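Side-chain contacts in AAR187Cp (Eremothecium gossypii, PDB 3ZIL), which probably regulates the establishment of sister-chromatid cohesion by acting on the cohesin complex, and is seen here as its helical Wap1 domain: residues Y59-K62 with Y63-E67; A173-I176 with S177-Q180; Q209-Q212 with T213-L217. All coordinates share one frame; numbering follows the deposited sequence.

Contact 1 of 3, residues Y59-K62 with Y63-E67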
loop_
_atom_site.group_PDB
_atom_site.type_symbol
_atom_site.label_atom_id
_atom_site.label_comp_id
_atom_site.label_asym_id
_atom_site.label_seq_id
_atom_site.Cartn_x
_atom_site.Cartn_y
_atom_site.Cartn_z
ATOM N N TYR A 59 -31.791 0.671 15.564
ATOM C CA TYR A 59 -32.866 -0.266 15.311
ATOM C C TYR A 59 -32.461 -1.382 14.317
ATOM O O TYR A 59 -32.552 -2.591 14.625
ATOM C CB TYR A 59 -34.130 0.472 14.848
ATOM C CG TYR A 59 -35.220 -0.506 14.528
ATOM C CD1 TYR A 59 -35.309 -1.039 13.250
ATOM C CD2 TYR A 59 -36.130 -0.958 15.514
ATOM C CE1 TYR A 59 -36.259 -1.977 12.926
ATOM C CE2 TYR A 59 -37.123 -1.903 15.196
ATOM C CZ TYR A 59 -37.154 -2.419 13.880
ATOM O OH TYR A 59 -38.065 -3.347 13.423
ATOM N N ILE A 60 -32.029 -0.995 13.117
ATOM C CA ILE A 60 -31.533 -1.981 12.123
ATOM C C ILE A 60 -30.510 -2.914 12.751
ATOM O O ILE A 60 -30.560 -4.167 12.628
ATOM C CB ILE A 60 -30.960 -1.268 10.866
ATOM C CG1 ILE A 60 -32.082 -0.548 10.107
ATOM C CG2 ILE A 60 -30.202 -2.256 9.972
ATOM C CD1 ILE A 60 -31.552 0.514 9.105
ATOM N N VAL A 61 -29.560 -2.345 13.466
ATOM C CA VAL A 61 -28.424 -3.182 13.830
ATOM C C VAL A 61 -28.897 -4.133 14.924
ATOM O O VAL A 61 -28.542 -5.330 14.908
ATOM C CB VAL A 61 -27.217 -2.286 14.234
ATOM C CG1 VAL A 61 -26.230 -3.035 15.110
ATOM C CG2 VAL A 61 -26.543 -1.758 12.980
ATOM N N LYS A 62 -29.768 -3.650 15.839
ATOM C CA LYS A 62 -30.213 -4.561 16.927
ATOM C C LYS A 62 -31.146 -5.642 16.508
ATOM O O LYS A 62 -31.190 -6.674 17.155
ATOM C CB LYS A 62 -30.946 -3.822 18.069
ATOM C CG LYS A 62 -30.098 -2.782 18.785
ATOM C CD LYS A 62 -30.874 -2.058 19.897
ATOM C CE LYS A 62 -31.161 -3.002 21.064
ATOM N NZ LYS A 62 -30.966 -2.378 22.411
ATOM N N TYR A 63 -31.991 -5.359 15.525
ATOM C CA TYR A 63 -33.146 -6.175 15.287
ATOM C C TYR A 63 -33.316 -6.638 13.877
ATOM O O TYR A 63 -33.997 -7.633 13.701
ATOM C CB TYR A 63 -34.442 -5.445 15.608
ATOM C CG TYR A 63 -34.538 -4.995 17.015
ATOM C CD1 TYR A 63 -34.458 -5.906 18.072
ATOM C CD2 TYR A 63 -34.740 -3.638 17.304
ATOM C CE1 TYR A 63 -34.540 -5.474 19.384
ATOM C CE2 TYR A 63 -34.867 -3.200 18.583
ATOM C CZ TYR A 63 -34.777 -4.123 19.606
ATOM O OH TYR A 63 -34.883 -3.664 20.864
ATOM N N ARG A 64 -32.824 -5.886 12.880
ATOM C CA ARG A 64 -33.006 -6.324 11.502
ATOM C C ARG A 64 -31.738 -6.336 10.650
ATOM O O ARG A 64 -31.806 -6.147 9.473
ATOM C CB ARG A 64 -34.157 -5.506 10.852
ATOM C CG ARG A 64 -35.396 -5.709 11.707
ATOM C CD ARG A 64 -36.625 -5.107 11.092
ATOM N NE ARG A 64 -36.973 -5.767 9.855
ATOM C CZ ARG A 64 -38.030 -5.433 9.127
ATOM N NH1 ARG A 64 -38.843 -4.452 9.513
ATOM N NH2 ARG A 64 -38.256 -6.075 8.012
ATOM N N HIS A 65 -30.578 -6.523 11.271
ATOM C CA HIS A 65 -29.342 -6.347 10.583
ATOM C C HIS A 65 -29.209 -7.347 9.417
ATOM O O HIS A 65 -28.920 -6.973 8.262
ATOM C CB HIS A 65 -28.206 -6.470 11.588
ATOM C CG HIS A 65 -26.943 -5.759 11.168
ATOM N ND1 HIS A 65 -25.818 -5.731 11.937
ATOM C CD2 HIS A 65 -26.649 -5.023 9.985
ATOM C CE1 HIS A 65 -24.867 -5.013 11.290
ATOM N NE2 HIS A 65 -25.387 -4.600 10.079
ATOM N N ARG A 66 -29.474 -8.624 9.656
ATOM C CA ARG A 66 -29.327 -9.589 8.566
ATOM C C ARG A 66 -30.291 -9.361 7.408
ATOM O O ARG A 66 -29.892 -9.506 6.270
ATOM C CB ARG A 66 -29.502 -11.038 9.022
ATOM C CG ARG A 66 -29.795 -11.899 7.769
ATOM C CD ARG A 66 -30.487 -13.205 8.010
ATOM N NE ARG A 66 -31.750 -13.118 8.747
ATOM C CZ ARG A 66 -32.915 -12.983 8.125
ATOM N NH1 ARG A 66 -32.947 -12.860 6.796
ATOM N NH2 ARG A 66 -34.030 -12.949 8.819
ATOM N N GLU A 67 -31.541 -8.976 7.658
ATOM C CA GLU A 67 -32.465 -8.822 6.528
ATOM C C GLU A 67 -32.068 -7.547 5.713
ATOM O O GLU A 67 -32.121 -7.560 4.450
ATOM C CB GLU A 67 -33.926 -8.668 7.023
ATOM C CG GLU A 67 -34.953 -8.652 5.912
ATOM C CD GLU A 67 -36.342 -8.197 6.351
ATOM O OE1 GLU A 67 -36.603 -8.158 7.572
ATOM O OE2 GLU A 67 -37.172 -7.863 5.469
HETATM O O HOH W 1 -29.999 -7.541 14.196
#
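A distorted turn in helix 54-72 brings Tyr59 against both Tyr63 and Arg64, where the helix changes its hydrogen-bonding pattern. Tyr63 N still bonds to Tyr59 O at 3.0 Å and Arg64 N to Ile60 O at 2.9 Å, but the turn at 60-62 is of the wider pi type. One residue on, water 1 donates to Val61 O (2.7 Å) and accepts from His65 N, bridging a step that lacks the direct backbone bond. With chi1 at 177°, CG of Tyr59 lies beside the carbonyl carbon, and the ring reaches Tyr63 and Arg64. Tyr59 CD2 meets CD2 of Tyr63 at 3.5 Å, at the edge of the Tyr63 ring; the rings are oblique, planes at 58°. Tyr59 OH lies 3.3 Å from Arg64 CD. Lys62 CB sits over the centre of one face of the Tyr63 ring, 3.8 Å from its centroid, and Val61 CG2 covers a face of the His65 imidazole, both CH-pi contacts; His65 NE2 bonds to Ile94 O. Arg64 NH2 grips Glu67 OE1 at 2.7 Å, nearly in the guanidinium plane, and also salt-bridges to Asp25 of helix 20-27. Were Tyr59 cut back to an alanine, the Tyr63 ring edge and Arg64 methylenes would probably lose the surface they rest on. The pi-type turn and its water are the local widening of an alpha-helix that kinks just beyond.

Contact 2 of 3, residues A173-I176 with S177-Q180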
loop_
_atom_site.group_PDB
_atom_site.type_symbol
_atom_site.label_atom_id
_atom_site.label_comp_id
_atom_site.label_asym_id
_atom_site.label_seq_id
_atom_site.Cartn_x
_atom_site.Cartn_y
_atom_site.Cartn_z
ATOM N N ALA A 173 -1.388 -1.005 -8.517
ATOM C CA ALA A 173 -0.176 -0.337 -8.972
ATOM C C ALA A 173 -0.606 0.529 -10.204
ATOM O O ALA A 173 -0.297 1.748 -10.259
ATOM C CB ALA A 173 0.915 -1.341 -9.345
ATOM N N ARG A 174 -1.381 -0.058 -11.122
ATOM C CA ARG A 174 -1.877 0.718 -12.283
ATOM C C ARG A 174 -2.692 1.945 -11.822
ATOM O O ARG A 174 -2.517 3.019 -12.361
ATOM C CB ARG A 174 -2.684 -0.110 -13.280
ATOM C CG ARG A 174 -1.858 -1.150 -14.046
ATOM C CD ARG A 174 -2.681 -1.718 -15.199
ATOM N NE ARG A 174 -3.983 -2.347 -14.793
ATOM C CZ ARG A 174 -4.112 -3.644 -14.378
ATOM N NH1 ARG A 174 -3.068 -4.446 -14.216
ATOM N NH2 ARG A 174 -5.281 -4.154 -14.059
ATOM N N LEU A 175 -3.530 1.776 -10.791
ATOM C CA LEU A 175 -4.336 2.883 -10.225
ATOM C C LEU A 175 -3.437 3.996 -9.681
ATOM O O LEU A 175 -3.636 5.159 -9.975
ATOM C CB LEU A 175 -5.235 2.351 -9.070
ATOM C CG LEU A 175 -6.065 3.420 -8.303
ATOM C CD1 LEU A 175 -7.223 4.049 -9.141
ATOM C CD2 LEU A 175 -6.615 2.871 -6.973
ATOM N N ILE A 176 -2.394 3.648 -8.925
ATOM C CA ILE A 176 -1.446 4.681 -8.452
ATOM C C ILE A 176 -0.797 5.416 -9.605
ATOM O O ILE A 176 -0.678 6.637 -9.530
ATOM C CB ILE A 176 -0.416 4.072 -7.506
ATOM C CG1 ILE A 176 -1.163 3.510 -6.226
ATOM C CG2 ILE A 176 0.739 5.041 -7.145
ATOM C CD1 ILE A 176 -0.368 2.395 -5.546
ATOM N N SER A 177 -0.403 4.714 -10.676
ATOM C CA SER A 177 0.366 5.305 -11.757
ATOM C C SER A 177 -0.485 6.258 -12.587
ATOM O O SER A 177 0.047 7.090 -13.308
ATOM C CB SER A 177 0.977 4.225 -12.700
ATOM O OG SER A 177 -0.149 3.766 -13.476
ATOM N N ARG A 178 -1.802 6.067 -12.602
ATOM C CA ARG A 178 -2.688 6.986 -13.305
ATOM C C ARG A 178 -2.849 8.287 -12.507
ATOM O O ARG A 178 -3.255 9.327 -13.108
ATOM C CB ARG A 178 -4.067 6.373 -13.609
ATOM C CG ARG A 178 -4.050 5.284 -14.693
ATOM C CD ARG A 178 -5.501 4.813 -15.082
ATOM N NE ARG A 178 -6.262 4.215 -13.957
ATOM C CZ ARG A 178 -6.280 2.932 -13.615
ATOM N NH1 ARG A 178 -5.464 2.049 -14.221
ATOM N NH2 ARG A 178 -7.115 2.498 -12.573
ATOM N N GLY A 179 -2.568 8.226 -11.188
ATOM C CA GLY A 179 -2.374 9.434 -10.359
ATOM C C GLY A 179 -3.569 10.340 -10.065
ATOM O O GLY A 179 -3.404 11.533 -9.750
ATOM N N GLN A 180 -4.792 9.795 -10.125
ATOM C CA GLN A 180 -5.971 10.605 -9.948
ATOM C C GLN A 180 -6.215 11.012 -8.483
ATOM O O GLN A 180 -6.719 12.118 -8.231
ATOM C CB GLN A 180 -7.240 9.878 -10.501
ATOM C CG GLN A 180 -7.330 9.827 -12.020
ATOM C CD GLN A 180 -7.635 11.206 -12.612
ATOM O OE1 GLN A 180 -8.048 12.116 -11.888
ATOM N NE2 GLN A 180 -7.429 11.381 -13.930
HETATM O O HOH W 2 -6.439 -0.945 -15.454
#
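Ser177 and Arg178 both reach back to the carbonyl of Arg174, one turn earlier in helix 168-178. The serine hydroxyl donates to Arg174 O, with OG 2.7 Å away, and the amide of Arg178 reaches the same oxygen from N at 3.1 Å. Both donors approach from one face of the carbonyl plane, so this oxygen is held twice. The hydroxyl gets there because Ser177 places OG between its own backbone N and carbonyl carbon (chi1 75°), folding it back over the preceding turn.

Above the same peptide lies the guanidinium of Arg178. Its chain bends at chi3 (-61°), and one face of the group comes down over Arg174 O and Leu175 CA, offset toward the rim. Arg178 NH1 stands 3.6 Å from Arg174 CB, and Arg178 NH2 packs at 3.8 Å from Leu175 CD1, the Leu175 and Arg178 side chains crossing at about a right angle. The polar end is fixed mainly from outside, by a salt bridge from NE to Glu119. Water 2 accepts from Arg174 NE at 2.9 Å and more weakly from Arg178 NH1, so it lies between two like charges and probably eases their proximity.

Farther out, Ile176 and Ala173 turn to the interior, against helix 185-193, and Ala173 also meets helix 201-215; Leu175 packs on helix 147-158. The backbone bonds weaken toward the end: Gly179 N makes weak bonds to Leu175 O (3.5 Å) and to Ile176 O (3.0 Å). Gly179 then leaves helical geometry with a positive phi of 69°. A last turn of weakening bonds closed by a glycine of positive phi is characteristic of an alpha-helix C-terminus.

Contact 3 of 3, residues Q209-Q212 with T213-L217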
loop_
_atom_site.group_PDB
_atom_site.type_symbol
_atom_site.label_atom_id
_atom_site.label_comp_id
_atom_site.label_asym_id
_atom_site.label_seq_id
_atom_site.Cartn_x
_atom_site.Cartn_y
_atom_site.Cartn_z
ATOM N N GLN A 209 4.836 -7.367 -12.804
ATOM C CA GLN A 209 4.060 -6.279 -13.395
ATOM C C GLN A 209 3.927 -5.088 -12.541
ATOM O O GLN A 209 4.162 -3.945 -13.012
ATOM C CB GLN A 209 2.599 -6.745 -13.748
ATOM C CG GLN A 209 2.615 -7.882 -14.740
ATOM C CD GLN A 209 1.237 -8.412 -15.039
ATOM O OE1 GLN A 209 0.266 -7.635 -15.134
ATOM N NE2 GLN A 209 1.114 -9.746 -15.122
ATOM N N ALA A 210 3.506 -5.311 -11.285
ATOM C CA ALA A 210 3.289 -4.239 -10.350
ATOM C C ALA A 210 4.621 -3.508 -10.076
ATOM O O ALA A 210 4.669 -2.261 -9.954
ATOM C CB ALA A 210 2.728 -4.805 -9.003
ATOM N N PHE A 211 5.691 -4.273 -9.877
ATOM C CA PHE A 211 6.972 -3.626 -9.619
ATOM C C PHE A 211 7.400 -2.720 -10.844
ATOM O O PHE A 211 7.763 -1.571 -10.702
ATOM C CB PHE A 211 8.047 -4.687 -9.355
ATOM C CG PHE A 211 9.446 -4.124 -9.314
ATOM C CD1 PHE A 211 9.919 -3.467 -8.205
ATOM C CD2 PHE A 211 10.281 -4.208 -10.493
ATOM C CE1 PHE A 211 11.210 -2.927 -8.190
ATOM C CE2 PHE A 211 11.581 -3.684 -10.461
ATOM C CZ PHE A 211 12.033 -3.018 -9.329
ATOM N N GLN A 212 7.242 -3.236 -12.043
ATOM C CA GLN A 212 7.599 -2.420 -13.217
ATOM C C GLN A 212 6.711 -1.172 -13.269
ATOM O O GLN A 212 7.157 -0.093 -13.687
ATOM C CB GLN A 212 7.450 -3.272 -14.450
ATOM C CG GLN A 212 8.482 -4.412 -14.391
ATOM C CD GLN A 212 8.286 -5.470 -15.452
ATOM O OE1 GLN A 212 7.548 -5.251 -16.440
ATOM N NE2 GLN A 212 8.901 -6.671 -15.246
ATOM N N THR A 213 5.459 -1.287 -12.814
ATOM C CA THR A 213 4.632 -0.129 -12.839
ATOM C C THR A 213 5.087 0.895 -11.845
ATOM O O THR A 213 5.195 2.072 -12.188
ATOM C CB THR A 213 3.187 -0.468 -12.596
ATOM O OG1 THR A 213 2.775 -1.319 -13.656
ATOM C CG2 THR A 213 2.329 0.748 -12.584
ATOM N N LEU A 214 5.345 0.470 -10.619
ATOM C CA LEU A 214 5.711 1.420 -9.555
ATOM C C LEU A 214 7.097 1.980 -9.853
ATOM O O LEU A 214 7.360 3.156 -9.622
ATOM C CB LEU A 214 5.658 0.736 -8.180
ATOM C CG LEU A 214 4.284 0.219 -7.757
ATOM C CD1 LEU A 214 4.515 -0.389 -6.372
ATOM C CD2 LEU A 214 3.271 1.380 -7.650
ATOM N N ALA A 215 7.963 1.148 -10.413
ATOM C CA ALA A 215 9.349 1.613 -10.705
ATOM C C ALA A 215 9.323 2.665 -11.853
ATOM O O ALA A 215 10.267 3.465 -11.965
ATOM C CB ALA A 215 10.207 0.435 -11.078
ATOM N N GLY A 216 8.223 2.683 -12.643
ATOM C CA GLY A 216 7.990 3.672 -13.720
ATOM C C GLY A 216 7.320 4.982 -13.303
ATOM O O GLY A 216 7.063 5.847 -14.156
ATOM N N LEU A 217 7.048 5.168 -12.006
ATOM C CA LEU A 217 6.347 6.371 -11.523
ATOM C C LEU A 217 7.278 7.576 -11.577
ATOM O O LEU A 217 8.512 7.392 -11.588
ATOM C CB LEU A 217 5.939 6.207 -10.027
ATOM C CG LEU A 217 4.843 5.151 -9.772
ATOM C CD1 LEU A 217 4.601 4.877 -8.252
ATOM C CD2 LEU A 217 3.530 5.528 -10.465
#
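Ala215 meets Phe211 through both backbone and side chain in the last turns of helix 201-215. Among the backbone hydrogen bonds, Ala215 N reaches Phe211 O at 2.7 Å, Leu214 N reaches Ala210 O at 2.9 Å, and Thr213 N reaches Gln209 O at 3.0 Å. The series then fades: Gly216 N makes only a weak bond to Gln212 O, at 3.2 Å. This is the C-terminal end of an alpha-helix in an all-helical Wap1 domain, where regular i to i+4 bonding gives way to a turn; beyond it, Leu217 N bonds to Leu214 O.

Across the turn, the apolar side-chain pair is Ala215 on Phe211. Ala215 CB lies over one face of the Phe211 ring, toward its rim, with CZ 4.3 Å away. Phe211 CG stands anti to the backbone N (chi1 170°), carrying the ring toward Leu231 and Thr235 of helix 225-235 and Leu248 and Leu251 of helix 248-261. Leu214 CG rests 3.3 Å from Ala210 O, and its side chain also faces helix 225-235.

Of the polar side chains, Thr213 holds OG1 3.0 Å from Gln209 O. The amide of Gln212 is directed elsewhere, NE2 donating to Ser244 OG.

From the N terminus, contact 1 comes first, within helix 54-72, where it joins successive turns and faces helix 20-27. Contacts 2 and 3 follow at the C-terminal ends of helices 168-178 and 201-215. Each is local to one helix, so none closes a long loop; the three run in series, and none nests within or crosses another. Contact 1 stands apart, its centre about 38 Å from that of contact 2 and 45 Å from that of contact 3. The latter two touch: Thr213 CG2 packs on Ser177 CB, and Ala210 on Ala173, joining neighbouring helices, while Leu217 CD2 lies 3.4 Å from Ser177 CA.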